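Local structure of citrate synthase (Pyrobaculum aerophilum, 2IBP) at residues G137-E142 against Y382-R387; E271-A276 against S324-E329; N186-M191 against R202-Y207; I69-L74 against E81-R86; A115-E120 against E152-K157. The protein probably catalyses the formation of citrate and CoA from oxaloacetate, acetyl-CoA and water, a step of the tricarboxylic acid cycle. All blocks are in the same frame, centred on the assembly; numbering follows the deposited sequence.

Interaction 1 (G137-E142 against Y382-R387); sequences GRYKAE and YWENNR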
# COMPACT_ATOMS: atom_id res chain seq x y z
N GLY A 137 -16.75 13.35 -4.10
CA GLY A 137 -16.05 13.72 -5.31
C GLY A 137 -15.64 15.17 -5.44
O GLY A 137 -15.36 15.65 -6.55
N ARG A 138 -15.52 15.86 -4.30
CA ARG A 138 -15.17 17.27 -4.32
C ARG A 138 -13.68 17.46 -4.04
O ARG A 138 -13.22 17.14 -2.95
CB ARG A 138 -15.98 18.06 -3.30
CG ARG A 138 -15.72 19.55 -3.38
CD ARG A 138 -16.62 20.34 -2.45
NE ARG A 138 -16.38 20.09 -1.03
CZ ARG A 138 -17.15 19.33 -0.25
NH1 ARG A 138 -18.25 18.76 -0.71
NH2 ARG A 138 -16.83 19.18 1.03
N TYR A 139 -12.97 18.03 -5.01
CA TYR A 139 -11.56 18.34 -4.83
C TYR A 139 -11.26 19.64 -5.56
O TYR A 139 -10.77 19.65 -6.69
CB TYR A 139 -10.68 17.20 -5.31
CG TYR A 139 -9.23 17.38 -4.96
CD1 TYR A 139 -8.80 17.31 -3.64
CD2 TYR A 139 -8.27 17.54 -5.95
CE1 TYR A 139 -7.45 17.45 -3.32
CE2 TYR A 139 -6.94 17.69 -5.64
CZ TYR A 139 -6.54 17.61 -4.33
OH TYR A 139 -5.20 17.77 -4.04
N LYS A 140 -11.56 20.74 -4.88
CA LYS A 140 -11.36 22.07 -5.41
C LYS A 140 -10.37 22.83 -4.52
O LYS A 140 -9.61 22.22 -3.77
CB LYS A 140 -12.71 22.78 -5.48
CG LYS A 140 -13.75 22.10 -6.39
CD LYS A 140 -13.58 22.48 -7.86
CE LYS A 140 -12.48 21.71 -8.57
NZ LYS A 140 -12.83 20.27 -8.75
N ALA A 141 -10.37 24.16 -4.60
CA ALA A 141 -9.40 24.97 -3.86
C ALA A 141 -9.30 24.64 -2.37
O ALA A 141 -8.21 24.46 -1.85
CB ALA A 141 -9.72 26.46 -4.04
N GLU A 142 -10.44 24.61 -1.68
CA GLU A 142 -10.45 24.35 -0.25
C GLU A 142 -9.83 23.00 0.07
O GLU A 142 -9.10 22.88 1.05
CB GLU A 142 -11.87 24.39 0.32
CG GLU A 142 -12.47 25.78 0.46
CD GLU A 142 -13.79 25.76 1.23
OE1 GLU A 142 -13.90 25.01 2.22
OE2 GLU A 142 -14.70 26.53 0.86
N TYR A 382 -0.60 13.43 -8.78
CA TYR A 382 -1.51 12.48 -9.41
C TYR A 382 -2.95 12.95 -9.29
O TYR A 382 -3.74 12.78 -10.21
CB TYR A 382 -1.35 11.08 -8.80
CG TYR A 382 -1.99 10.02 -9.65
CD1 TYR A 382 -1.45 9.70 -10.88
CD2 TYR A 382 -3.13 9.34 -9.22
CE1 TYR A 382 -2.03 8.74 -11.69
CE2 TYR A 382 -3.71 8.35 -10.01
CZ TYR A 382 -3.16 8.08 -11.26
OH TYR A 382 -3.72 7.14 -12.09
N TRP A 383 -3.29 13.47 -8.12
CA TRP A 383 -4.63 13.97 -7.86
C TRP A 383 -5.04 15.15 -8.73
O TRP A 383 -6.22 15.55 -8.72
CB TRP A 383 -4.82 14.32 -6.40
CG TRP A 383 -5.00 13.14 -5.50
CD1 TRP A 383 -5.24 11.84 -5.86
CD2 TRP A 383 -5.22 13.19 -4.08
NE1 TRP A 383 -5.48 11.08 -4.76
CE2 TRP A 383 -5.50 11.88 -3.65
CE3 TRP A 383 -5.17 14.22 -3.13
CZ2 TRP A 383 -5.74 11.57 -2.31
CZ3 TRP A 383 -5.41 13.91 -1.81
CH2 TRP A 383 -5.69 12.59 -1.41
N GLU A 384 -4.09 15.77 -9.44
CA GLU A 384 -4.45 16.81 -10.41
C GLU A 384 -5.17 16.19 -11.62
O GLU A 384 -5.82 16.90 -12.39
CB GLU A 384 -3.22 17.58 -10.87
CG GLU A 384 -2.67 18.47 -9.79
CD GLU A 384 -3.65 19.57 -9.40
OE1 GLU A 384 -3.94 20.44 -10.25
OE2 GLU A 384 -4.13 19.57 -8.25
N ASN A 385 -5.02 14.89 -11.82
CA ASN A 385 -5.73 14.19 -12.89
C ASN A 385 -5.81 12.74 -12.46
O ASN A 385 -5.12 11.88 -13.00
CB ASN A 385 -5.02 14.30 -14.23
CG ASN A 385 -5.87 13.77 -15.38
OD1 ASN A 385 -7.08 13.57 -15.22
ND2 ASN A 385 -5.26 13.59 -16.54
N ASN A 386 -6.60 12.50 -11.43
CA ASN A 386 -6.65 11.18 -10.84
C ASN A 386 -7.37 10.18 -11.71
O ASN A 386 -8.37 10.50 -12.36
CB ASN A 386 -7.37 11.21 -9.50
CG ASN A 386 -7.27 9.89 -8.77
OD1 ASN A 386 -6.19 9.49 -8.36
ND2 ASN A 386 -8.38 9.18 -8.66
N ARG A 387 -6.86 8.95 -11.70
CA ARG A 387 -7.57 7.84 -12.30
C ARG A 387 -7.26 6.63 -11.45
O ARG A 387 -6.10 6.30 -11.24
CB ARG A 387 -7.13 7.56 -13.74
CG ARG A 387 -7.90 6.43 -14.43
CD ARG A 387 -9.35 6.81 -14.61
NE ARG A 387 -10.09 5.90 -15.49
CZ ARG A 387 -10.23 6.07 -16.80
NH1 ARG A 387 -9.65 7.09 -17.43
NH2 ARG A 387 -10.93 5.19 -17.51
O HOH W 1 -3.62 18.07 -6.17
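The Y139 hydroxyl OH donates to a water 2.7 Å away, and the same water donates to E384 OE2 at 2.6 Å. This water ties a phenol to a carboxylate that do not bond directly. It sits in the plane of the Y139 ring, at its edge. E384 starts out pointing away from Y139. Bends at chi1 (-71°) and chi2 (-65°) fold its carboxylate back toward the tyrosine.

Beside the bridge, W383 turns the edge of its six-membered ring toward the face of Y139 in an offset edge-to-face pair. The ring planes stand 75° apart and the centroids are 5.5 Å apart. W383 CE3 is the touching atom, 3.8 Å from Y139 CZ and 3.7 Å from Y139 OH. The indole NE1 donates to A227 O.

Y139 lies in the turn between two helices of the mainly helical citrate synthase fold. G137, with positive phi, closes a Schellman motif at the end of helix 125-135. K140 is the N-cap of helix 141-169, and its NZ reaches back over the carbonyl plane to Y139 O at 3.0 Å. From W383 the chain runs outward toward C394, which forms a disulfide with C19. On the way, R387 makes a salt bridge with E27 of the second subunit.

Interaction 2 (E271-A276 against S324-E329); sequences EIVEAA and SAIEQE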
# COMPACT_ATOMS: atom_id res chain seq x y z
N GLU A 271 41.73 -7.19 -3.95
CA GLU A 271 41.29 -8.56 -4.19
C GLU A 271 39.77 -8.67 -4.22
O GLU A 271 39.21 -9.45 -4.99
CB GLU A 271 41.92 -9.53 -3.18
CG GLU A 271 41.38 -9.44 -1.78
CD GLU A 271 42.34 -9.96 -0.73
OE1 GLU A 271 43.51 -9.49 -0.73
OE2 GLU A 271 41.88 -10.70 0.18
N ILE A 272 39.10 -7.87 -3.40
CA ILE A 272 37.63 -7.87 -3.36
C ILE A 272 37.06 -7.36 -4.68
O ILE A 272 36.14 -7.96 -5.24
CB ILE A 272 37.11 -6.99 -2.20
CG1 ILE A 272 37.47 -7.61 -0.86
CG2 ILE A 272 35.59 -6.85 -2.27
CD1 ILE A 272 37.28 -6.66 0.29
N VAL A 273 37.60 -6.26 -5.18
CA VAL A 273 37.12 -5.69 -6.43
C VAL A 273 37.45 -6.59 -7.62
O VAL A 273 36.64 -6.74 -8.54
CB VAL A 273 37.65 -4.27 -6.63
CG1 VAL A 273 37.34 -3.77 -8.05
CG2 VAL A 273 37.06 -3.33 -5.55
N GLU A 274 38.62 -7.21 -7.61
CA GLU A 274 38.97 -8.17 -8.67
C GLU A 274 38.00 -9.35 -8.67
O GLU A 274 37.57 -9.80 -9.73
CB GLU A 274 40.41 -8.65 -8.49
CG GLU A 274 40.78 -9.87 -9.34
CD GLU A 274 42.27 -10.19 -9.31
OE1 GLU A 274 43.09 -9.25 -9.43
OE2 GLU A 274 42.61 -11.39 -9.23
N ALA A 275 37.66 -9.85 -7.48
CA ALA A 275 36.75 -10.98 -7.34
C ALA A 275 35.37 -10.63 -7.89
O ALA A 275 34.66 -11.50 -8.40
CB ALA A 275 36.63 -11.40 -5.89
N ALA A 276 34.98 -9.36 -7.77
CA ALA A 276 33.67 -8.91 -8.23
C ALA A 276 33.57 -8.87 -9.76
O ALA A 276 32.46 -8.79 -10.30
CB ALA A 276 33.35 -7.53 -7.65
N SER A 324 36.61 3.79 1.08
CA SER A 324 37.46 4.57 0.17
C SER A 324 38.41 3.70 -0.66
O SER A 324 38.58 3.92 -1.86
CB SER A 324 38.27 5.59 0.96
OG SER A 324 37.43 6.59 1.49
N ALA A 325 39.01 2.70 -0.02
CA ALA A 325 39.92 1.79 -0.71
C ALA A 325 39.20 1.03 -1.81
O ALA A 325 39.70 0.90 -2.92
CB ALA A 325 40.54 0.84 0.30
N ILE A 326 38.01 0.54 -1.48
CA ILE A 326 37.20 -0.18 -2.43
C ILE A 326 36.78 0.74 -3.57
O ILE A 326 36.88 0.38 -4.74
CB ILE A 326 35.99 -0.78 -1.74
CG1 ILE A 326 36.44 -1.90 -0.80
CG2 ILE A 326 34.97 -1.32 -2.77
CD1 ILE A 326 35.35 -2.46 0.06
N GLU A 327 36.34 1.94 -3.22
CA GLU A 327 35.93 2.90 -4.23
C GLU A 327 37.05 3.17 -5.23
O GLU A 327 36.82 3.15 -6.43
CB GLU A 327 35.50 4.22 -3.58
CG GLU A 327 34.92 5.18 -4.59
CD GLU A 327 35.36 6.61 -4.36
OE1 GLU A 327 36.52 6.83 -3.95
OE2 GLU A 327 34.58 7.52 -4.71
N GLN A 328 38.26 3.43 -4.73
CA GLN A 328 39.39 3.71 -5.60
C GLN A 328 39.67 2.57 -6.58
O GLN A 328 39.87 2.80 -7.78
CB GLN A 328 40.62 4.03 -4.75
CG GLN A 328 40.45 5.34 -3.98
CD GLN A 328 41.47 5.53 -2.87
OE1 GLN A 328 41.32 6.43 -2.03
NE2 GLN A 328 42.48 4.67 -2.83
N GLU A 329 39.55 1.34 -6.09
CA GLU A 329 39.77 0.18 -6.93
C GLU A 329 38.69 0.06 -7.99
O GLU A 329 38.98 -0.18 -9.17
CB GLU A 329 39.88 -1.09 -6.09
CG GLU A 329 41.11 -1.11 -5.19
CD GLU A 329 42.43 -1.04 -5.98
OE1 GLU A 329 42.47 -1.51 -7.14
OE2 GLU A 329 43.43 -0.56 -5.42
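Two helices approach closely here, with the CA atoms of V273 and E329 6.5 Å apart. They are the short helix 269-276 and helix 319-332, a helix-helix contact far out from the centre of the chain. In the citrate synthase fold this outer group of helices probably belongs to the small domain.

V273 carries the contact from its side. Its CG1 branch is anti to the backbone N (chi1 170°), which leaves CG2 beside that N and aimed into the other helix. CG2 settles between two residues one turn apart on that helix. It meets E329 CB at 3.6 Å and I326 CG2 at 4.0 Å. The other methyl, CG1, lies along the backbone of E329, 4.1 Å from E329 C.

The E329 side chain takes part through CB. Beyond CB it leads away from V273, with a bend at chi2 (-61°), and the carboxylate ends up apart from the valine methyls. I326 sends its CG2 branch across, while its side chain also packs on Y260 and I263 of helix 252-263. A269, a small residue one turn before V273, lies against A325, I326 and E329. V273 also packs on F336 of helix 334-338. The V273 methyl CG2 also rests 3.8 Å from the backbone oxygen I326 O, a packing contact with a carbonyl.

Interaction 3 (N186-M191 against R202-Y207); sequences NFLYMM and RGIDLY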
# COMPACT_ATOMS: atom_id res chain seq x y z
N ASN A 186 16.58 18.60 15.20
CA ASN A 186 15.60 18.17 16.14
C ASN A 186 15.47 16.65 16.15
O ASN A 186 15.25 16.04 17.20
CB ASN A 186 14.25 18.77 15.83
CG ASN A 186 13.22 18.36 16.82
OD1 ASN A 186 13.33 18.70 18.00
ND2 ASN A 186 12.23 17.57 16.38
N PHE A 187 15.58 16.04 14.98
CA PHE A 187 15.50 14.58 14.94
C PHE A 187 16.59 13.96 15.81
O PHE A 187 16.33 13.09 16.63
CB PHE A 187 15.64 14.06 13.51
CG PHE A 187 15.81 12.58 13.44
CD1 PHE A 187 14.80 11.73 13.85
CD2 PHE A 187 17.01 12.03 13.01
CE1 PHE A 187 14.97 10.36 13.82
CE2 PHE A 187 17.17 10.65 12.95
CZ PHE A 187 16.15 9.82 13.37
N LEU A 188 17.82 14.45 15.67
CA LEU A 188 18.91 13.91 16.48
C LEU A 188 18.70 14.19 17.96
O LEU A 188 19.02 13.37 18.82
CB LEU A 188 20.26 14.44 16.01
CG LEU A 188 20.71 13.96 14.64
CD1 LEU A 188 22.04 14.60 14.26
CD2 LEU A 188 20.78 12.42 14.58
N TYR A 189 18.17 15.37 18.27
CA TYR A 189 17.83 15.70 19.65
C TYR A 189 16.77 14.72 20.20
O TYR A 189 16.89 14.21 21.31
CB TYR A 189 17.33 17.15 19.72
CG TYR A 189 16.65 17.49 21.00
CD1 TYR A 189 17.36 17.63 22.18
CD2 TYR A 189 15.27 17.64 21.05
CE1 TYR A 189 16.72 17.89 23.37
CE2 TYR A 189 14.62 17.90 22.22
CZ TYR A 189 15.34 18.03 23.38
OH TYR A 189 14.67 18.30 24.55
N MET A 190 15.74 14.43 19.40
CA MET A 190 14.70 13.51 19.84
C MET A 190 15.20 12.07 19.97
O MET A 190 14.72 11.31 20.80
CB MET A 190 13.51 13.57 18.89
CG MET A 190 12.77 14.89 18.91
SD MET A 190 11.21 14.77 18.02
CE MET A 190 11.84 14.32 16.41
N MET A 191 16.19 11.71 19.15
CA MET A 191 16.75 10.37 19.22
C MET A 191 17.58 10.20 20.47
O MET A 191 17.40 9.25 21.21
CB MET A 191 17.65 10.09 18.02
CG MET A 191 16.92 9.88 16.72
SD MET A 191 16.14 8.25 16.66
CE MET A 191 17.59 7.18 16.51
N ARG A 202 24.14 18.47 10.13
CA ARG A 202 24.34 18.67 8.70
C ARG A 202 24.21 17.37 7.92
O ARG A 202 23.67 17.34 6.83
CB ARG A 202 25.69 19.33 8.41
CG ARG A 202 25.92 19.56 6.92
CD ARG A 202 27.07 20.50 6.63
NE ARG A 202 28.39 19.96 6.92
CZ ARG A 202 29.18 19.35 6.04
NH1 ARG A 202 28.77 19.07 4.80
NH2 ARG A 202 30.39 18.97 6.41
N GLY A 203 24.78 16.30 8.47
CA GLY A 203 24.71 15.00 7.85
C GLY A 203 23.28 14.53 7.67
O GLY A 203 22.90 14.07 6.61
N ILE A 204 22.48 14.69 8.72
CA ILE A 204 21.07 14.30 8.64
C ILE A 204 20.36 15.19 7.63
O ILE A 204 19.65 14.69 6.75
CB ILE A 204 20.38 14.33 10.02
CG1 ILE A 204 21.01 13.29 10.95
CG2 ILE A 204 18.86 14.07 9.86
CD1 ILE A 204 20.91 11.85 10.46
N ASP A 205 20.56 16.49 7.71
CA ASP A 205 19.91 17.41 6.77
C ASP A 205 20.28 17.05 5.33
O ASP A 205 19.42 16.99 4.45
CB ASP A 205 20.33 18.85 7.05
CG ASP A 205 19.41 19.87 6.41
OD1 ASP A 205 18.18 19.67 6.46
OD2 ASP A 205 19.89 20.93 5.97
N LEU A 206 21.57 16.81 5.09
CA LEU A 206 22.05 16.46 3.76
C LEU A 206 21.40 15.17 3.30
O LEU A 206 20.91 15.07 2.18
CB LEU A 206 23.57 16.32 3.76
CG LEU A 206 24.19 16.04 2.40
CD1 LEU A 206 23.83 17.14 1.39
CD2 LEU A 206 25.72 15.90 2.58
N TYR A 207 21.40 14.16 4.17
CA TYR A 207 20.80 12.88 3.81
C TYR A 207 19.33 13.08 3.42
O TYR A 207 18.87 12.55 2.41
CB TYR A 207 20.89 11.91 4.97
CG TYR A 207 20.28 10.56 4.63
CD1 TYR A 207 21.05 9.53 4.13
CD2 TYR A 207 18.91 10.37 4.74
CE1 TYR A 207 20.48 8.33 3.77
CE2 TYR A 207 18.34 9.18 4.38
CZ TYR A 207 19.12 8.18 3.89
OH TYR A 207 18.53 7.00 3.53
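I204 lays its CG1 into the fork of L188. That methylene carbon is 3.7 Å from both L188 CD1 and L188 CD2, and 3.8 Å from L188 CG. The leucine therefore meets it with its whole branched end. The I204 methyl CD1 lies further off, 4.2 Å from L188 CD2.

The other branch of I204 serves a second partner. With chi1 at -64°, CG1 stands beside the backbone N and CG2 is anti to it, and CG2 approaches F187 CD2 at 4.2 Å. It comes to the ring obliquely. The two side chains run at about a right angle to each other. One face of the F187 ring takes M191 CG, 3.4 Å above the plane and offset toward the rim, from one turn further along the same helix.

All three residues that touch are buried, and the contact is purely apolar. It joins helix 183-192 to the next helix in the chain, 198-210, across a short loop whose P196 also touches L188. Both are part of the helical body of citrate synthase. F187 continues into helices 141-169 and 363-382, packing on V162 and M369. On the far side of helix 198-210, R202 forms a salt bridge with D308, a magnesium ligand in this protein.

Interaction 4 (I69-L74 against E81-R86); sequences ILYGRL and EDYINR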
# COMPACT_ATOMS: atom_id res chain seq x y z
N ILE A 69 9.93 20.67 -3.24
CA ILE A 69 9.35 19.44 -3.77
C ILE A 69 7.83 19.49 -3.67
O ILE A 69 7.15 19.15 -4.63
CB ILE A 69 9.94 18.22 -3.07
CG1 ILE A 69 11.40 18.04 -3.49
CG2 ILE A 69 9.15 16.96 -3.45
CD1 ILE A 69 12.16 16.97 -2.71
N LEU A 70 7.31 19.92 -2.54
CA LEU A 70 5.87 19.96 -2.35
C LEU A 70 5.16 21.01 -3.21
O LEU A 70 4.18 20.70 -3.91
CB LEU A 70 5.57 20.18 -0.88
CG LEU A 70 4.09 20.19 -0.51
CD1 LEU A 70 3.39 18.89 -0.95
CD2 LEU A 70 3.97 20.39 1.01
N TYR A 71 5.67 22.24 -3.20
CA TYR A 71 5.01 23.35 -3.89
C TYR A 71 5.48 23.64 -5.32
O TYR A 71 4.82 24.39 -6.06
CB TYR A 71 5.07 24.60 -3.02
CG TYR A 71 4.26 24.44 -1.76
CD1 TYR A 71 2.88 24.44 -1.80
CD2 TYR A 71 4.88 24.24 -0.53
CE1 TYR A 71 2.14 24.27 -0.67
CE2 TYR A 71 4.13 24.08 0.62
CZ TYR A 71 2.75 24.05 0.54
OH TYR A 71 1.95 23.90 1.65
N GLY A 72 6.63 23.10 -5.70
CA GLY A 72 7.11 23.19 -7.06
C GLY A 72 7.99 24.37 -7.37
O GLY A 72 8.41 24.56 -8.51
N ARG A 73 8.27 25.17 -6.35
CA ARG A 73 9.16 26.31 -6.52
C ARG A 73 9.83 26.67 -5.20
O ARG A 73 9.40 26.25 -4.14
CB ARG A 73 8.39 27.52 -7.01
CG ARG A 73 7.36 27.99 -6.04
CD ARG A 73 6.68 29.23 -6.56
NE ARG A 73 5.60 29.62 -5.66
CZ ARG A 73 5.76 30.31 -4.54
NH1 ARG A 73 6.98 30.67 -4.14
NH2 ARG A 73 4.70 30.61 -3.81
N LEU A 74 10.87 27.48 -5.28
CA LEU A 74 11.55 27.93 -4.08
C LEU A 74 10.69 28.95 -3.34
O LEU A 74 10.05 29.79 -3.97
CB LEU A 74 12.91 28.55 -4.42
CG LEU A 74 13.99 27.60 -4.97
CD1 LEU A 74 15.20 28.38 -5.48
CD2 LEU A 74 14.40 26.59 -3.90
N GLU A 81 9.66 31.13 6.19
CA GLU A 81 9.45 31.36 7.61
C GLU A 81 8.12 30.77 8.08
O GLU A 81 8.06 30.07 9.09
CB GLU A 81 9.49 32.86 7.92
CG GLU A 81 10.87 33.46 7.84
CD GLU A 81 10.87 34.98 7.96
OE1 GLU A 81 9.78 35.59 7.94
OE2 GLU A 81 11.97 35.56 8.05
N ASP A 82 7.05 31.05 7.35
CA ASP A 82 5.73 30.54 7.70
C ASP A 82 5.68 29.01 7.64
O ASP A 82 5.10 28.36 8.51
CB ASP A 82 4.65 31.15 6.81
CG ASP A 82 4.48 32.65 7.04
OD1 ASP A 82 5.02 33.17 8.04
OD2 ASP A 82 3.79 33.29 6.21
N TYR A 83 6.28 28.45 6.60
CA TYR A 83 6.33 26.99 6.42
C TYR A 83 7.09 26.33 7.58
O TYR A 83 6.64 25.33 8.16
CB TYR A 83 7.03 26.69 5.09
CG TYR A 83 7.26 25.23 4.80
CD1 TYR A 83 6.24 24.43 4.33
CD2 TYR A 83 8.54 24.70 4.82
CE1 TYR A 83 6.47 23.08 4.02
CE2 TYR A 83 8.78 23.37 4.52
CZ TYR A 83 7.75 22.57 4.11
OH TYR A 83 7.98 21.25 3.75
N ILE A 84 8.26 26.87 7.88
CA ILE A 84 9.07 26.34 8.97
C ILE A 84 8.27 26.36 10.27
O ILE A 84 8.25 25.37 11.00
CB ILE A 84 10.39 27.10 9.09
CG1 ILE A 84 11.31 26.69 7.93
CG2 ILE A 84 11.03 26.85 10.44
CD1 ILE A 84 12.63 27.42 7.88
N ASN A 85 7.55 27.45 10.52
CA ASN A 85 6.73 27.53 11.73
C ASN A 85 5.58 26.53 11.75
O ASN A 85 5.29 25.95 12.78
CB ASN A 85 6.20 28.93 11.92
CG ASN A 85 7.21 29.85 12.58
OD1 ASN A 85 8.09 29.39 13.31
ND2 ASN A 85 7.05 31.15 12.38
N ARG A 86 4.95 26.30 10.60
CA ARG A 86 3.87 25.32 10.53
C ARG A 86 4.44 23.94 10.79
O ARG A 86 3.90 23.18 11.59
CB ARG A 86 3.17 25.34 9.17
CG ARG A 86 2.35 26.60 8.89
CD ARG A 86 1.46 26.42 7.67
NE ARG A 86 2.18 26.09 6.44
CZ ARG A 86 2.65 26.98 5.58
NH1 ARG A 86 2.59 28.29 5.87
NH2 ARG A 86 3.27 26.58 4.49
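Y71 presents its ring edge to Y83, with CE2 of Y71 4.2 Å from CE1 of Y83. From the side of Y83 the approach is oblique. R86 comes at Y71 from the opposite direction, and its guanidinium plane stands 88° to the Y71 ring. Y71 OH and R86 NH2 are 4.1 Å apart, too far for a hydrogen bond.

What links the two polar ends is E152 of helix 141-169, outside both segments. Y71 OH probably hydrogen-bonds to E152 OE2, at a distance short enough to be doubtful in detail. The salt bridge of R86 is with E152 as well, from NE to OE1. One carboxylate thus faces both side chains, and the cationic R86 would probably favour its ionised form.

R86 is folded back at chi3 (-58°), which lays the guanidinium against its own helix. One of its faces takes Y83 CA, 3.6 Å above the plane and toward the rim. R86 NH2 lies in the plane of the Y83 ring, at its edge. The Y83 hydroxyl is used by S66. The Y71 ring has L70 CG 4.0 Å over one face, and also meets the rings of Y67 and Y148. Y83 packs edge-to-face with Y67.

G72 follows Y71 with a phi of 91° and takes the chain out of helix 62-71. The arrangement is an aromatic cluster between two consecutive helices, 62-71 and 77-90, in the mainly helical fold of citrate synthase.

Interaction 5 (A115-E120 against E152-K157); sequences AAVAAE and EKLVAK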
# COMPACT_ATOMS: atom_id res chain seq x y z
N ALA A 115 1.88 1.68 11.31
CA ALA A 115 0.75 1.82 12.23
C ALA A 115 0.60 3.25 12.77
O ALA A 115 -0.51 3.77 12.86
CB ALA A 115 0.88 0.82 13.38
N ALA A 116 1.72 3.88 13.09
CA ALA A 116 1.70 5.24 13.62
C ALA A 116 1.18 6.25 12.60
O ALA A 116 0.42 7.16 12.93
CB ALA A 116 3.11 5.65 14.11
N VAL A 117 1.56 6.08 11.34
CA VAL A 117 1.08 6.99 10.30
C VAL A 117 -0.44 6.84 10.13
O VAL A 117 -1.18 7.82 10.07
CB VAL A 117 1.81 6.75 9.00
CG1 VAL A 117 1.10 7.45 7.86
CG2 VAL A 117 3.25 7.21 9.13
N ALA A 118 -0.92 5.60 10.12
CA ALA A 118 -2.36 5.37 10.03
C ALA A 118 -3.06 5.98 11.25
O ALA A 118 -4.11 6.62 11.13
CB ALA A 118 -2.67 3.87 9.97
N ALA A 119 -2.50 5.75 12.44
CA ALA A 119 -3.08 6.27 13.67
C ALA A 119 -3.16 7.78 13.67
O ALA A 119 -4.18 8.34 14.07
CB ALA A 119 -2.30 5.80 14.89
N GLU A 120 -2.09 8.44 13.24
CA GLU A 120 -2.08 9.90 13.20
C GLU A 120 -3.13 10.42 12.22
O GLU A 120 -3.84 11.40 12.50
CB GLU A 120 -0.69 10.42 12.86
CG GLU A 120 -0.54 11.94 12.91
CD GLU A 120 -0.49 12.54 14.32
OE1 GLU A 120 -0.35 11.81 15.33
OE2 GLU A 120 -0.55 13.79 14.40
N GLU A 152 2.22 18.59 4.53
CA GLU A 152 3.19 19.20 5.44
C GLU A 152 3.27 18.45 6.78
O GLU A 152 4.35 18.20 7.31
CB GLU A 152 2.84 20.67 5.70
CG GLU A 152 3.02 21.53 4.50
CD GLU A 152 2.76 23.00 4.78
OE1 GLU A 152 2.42 23.36 5.93
OE2 GLU A 152 2.96 23.79 3.84
N LYS A 153 2.12 18.04 7.31
CA LYS A 153 2.08 17.34 8.57
C LYS A 153 2.83 16.03 8.47
O LYS A 153 3.55 15.65 9.38
CB LYS A 153 0.66 17.07 9.01
CG LYS A 153 -0.06 18.30 9.49
CD LYS A 153 -1.48 17.96 9.77
CE LYS A 153 -2.28 19.14 10.20
NZ LYS A 153 -3.70 18.70 10.34
N LEU A 154 2.61 15.31 7.38
CA LEU A 154 3.31 14.02 7.19
C LEU A 154 4.84 14.19 7.15
O LEU A 154 5.60 13.41 7.74
CB LEU A 154 2.79 13.36 5.91
CG LEU A 154 1.46 12.64 6.14
CD1 LEU A 154 0.62 12.51 4.88
CD2 LEU A 154 1.65 11.28 6.81
N VAL A 155 5.30 15.22 6.46
CA VAL A 155 6.73 15.49 6.37
C VAL A 155 7.25 15.88 7.77
O VAL A 155 8.32 15.44 8.20
CB VAL A 155 6.98 16.61 5.35
CG1 VAL A 155 8.46 17.03 5.37
CG2 VAL A 155 6.54 16.15 3.97
N ALA A 156 6.49 16.70 8.48
CA ALA A 156 6.91 17.16 9.80
C ALA A 156 6.94 16.10 10.88
O ALA A 156 7.77 16.15 11.78
CB ALA A 156 6.01 18.32 10.25
N LYS A 157 6.00 15.15 10.80
CA LYS A 157 5.82 14.17 11.84
C LYS A 157 6.70 12.95 11.72
O LYS A 157 6.94 12.28 12.73
CB LYS A 157 4.35 13.75 11.89
CG LYS A 157 3.43 14.88 12.29
CD LYS A 157 1.98 14.54 12.11
CE LYS A 157 1.13 15.77 12.40
NZ LYS A 157 1.11 16.11 13.84
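K157 NZ and E120 OE2 form a buried salt bridge of 2.9 Å, with the ammonium meeting the oxygen from above the carboxylate plane, 39° out of it. The two side chains cross at about a right angle, and carbon also meets carbon: K157 CD lies 3.7 Å from E120 CG. K157 is extended up to a final bend at chi4 (-71°), which swings NZ onto the oxygen. Alongside, V117 CG1 touches L154 CD2 at 4.0 Å.

Further bonds fix both charged ends. E120 OE1 accepts from T97 OG1 and from H94 N. K157 NZ also donates to Y90 O. These partners probably stabilise the charged pair in the interior.

Y234 of helix 233-244 packs on both E120 and L154, and I241 of that helix packs on V117. Helix 141-169 packs on helix 363-382, where L154 meets V372 and V376. Helix 109-123 faces the dimer partner: A115 packs on A118 of the second subunit.

Interactions 4 and 5 are directly coupled through E152, which starts segment 152-157: its OE1 lies 2.8 Å from R86 NE. Interactions 1 and 5 share helix 141-169, with nearest atoms about 9 Å apart, and both touch the second subunit. Interaction 3 comes within about 6 Å of interaction 5, nearest atoms, but does not touch it. Interaction 2 stands apart, across the chain's centre from interactions 1, 4 and 5. Its centre is 51 Å from that of interaction 1. All five lie away from the predicted active-site residues H289 and D346. Beside interaction 3, R202 makes a salt bridge with D308, a magnesium ligand.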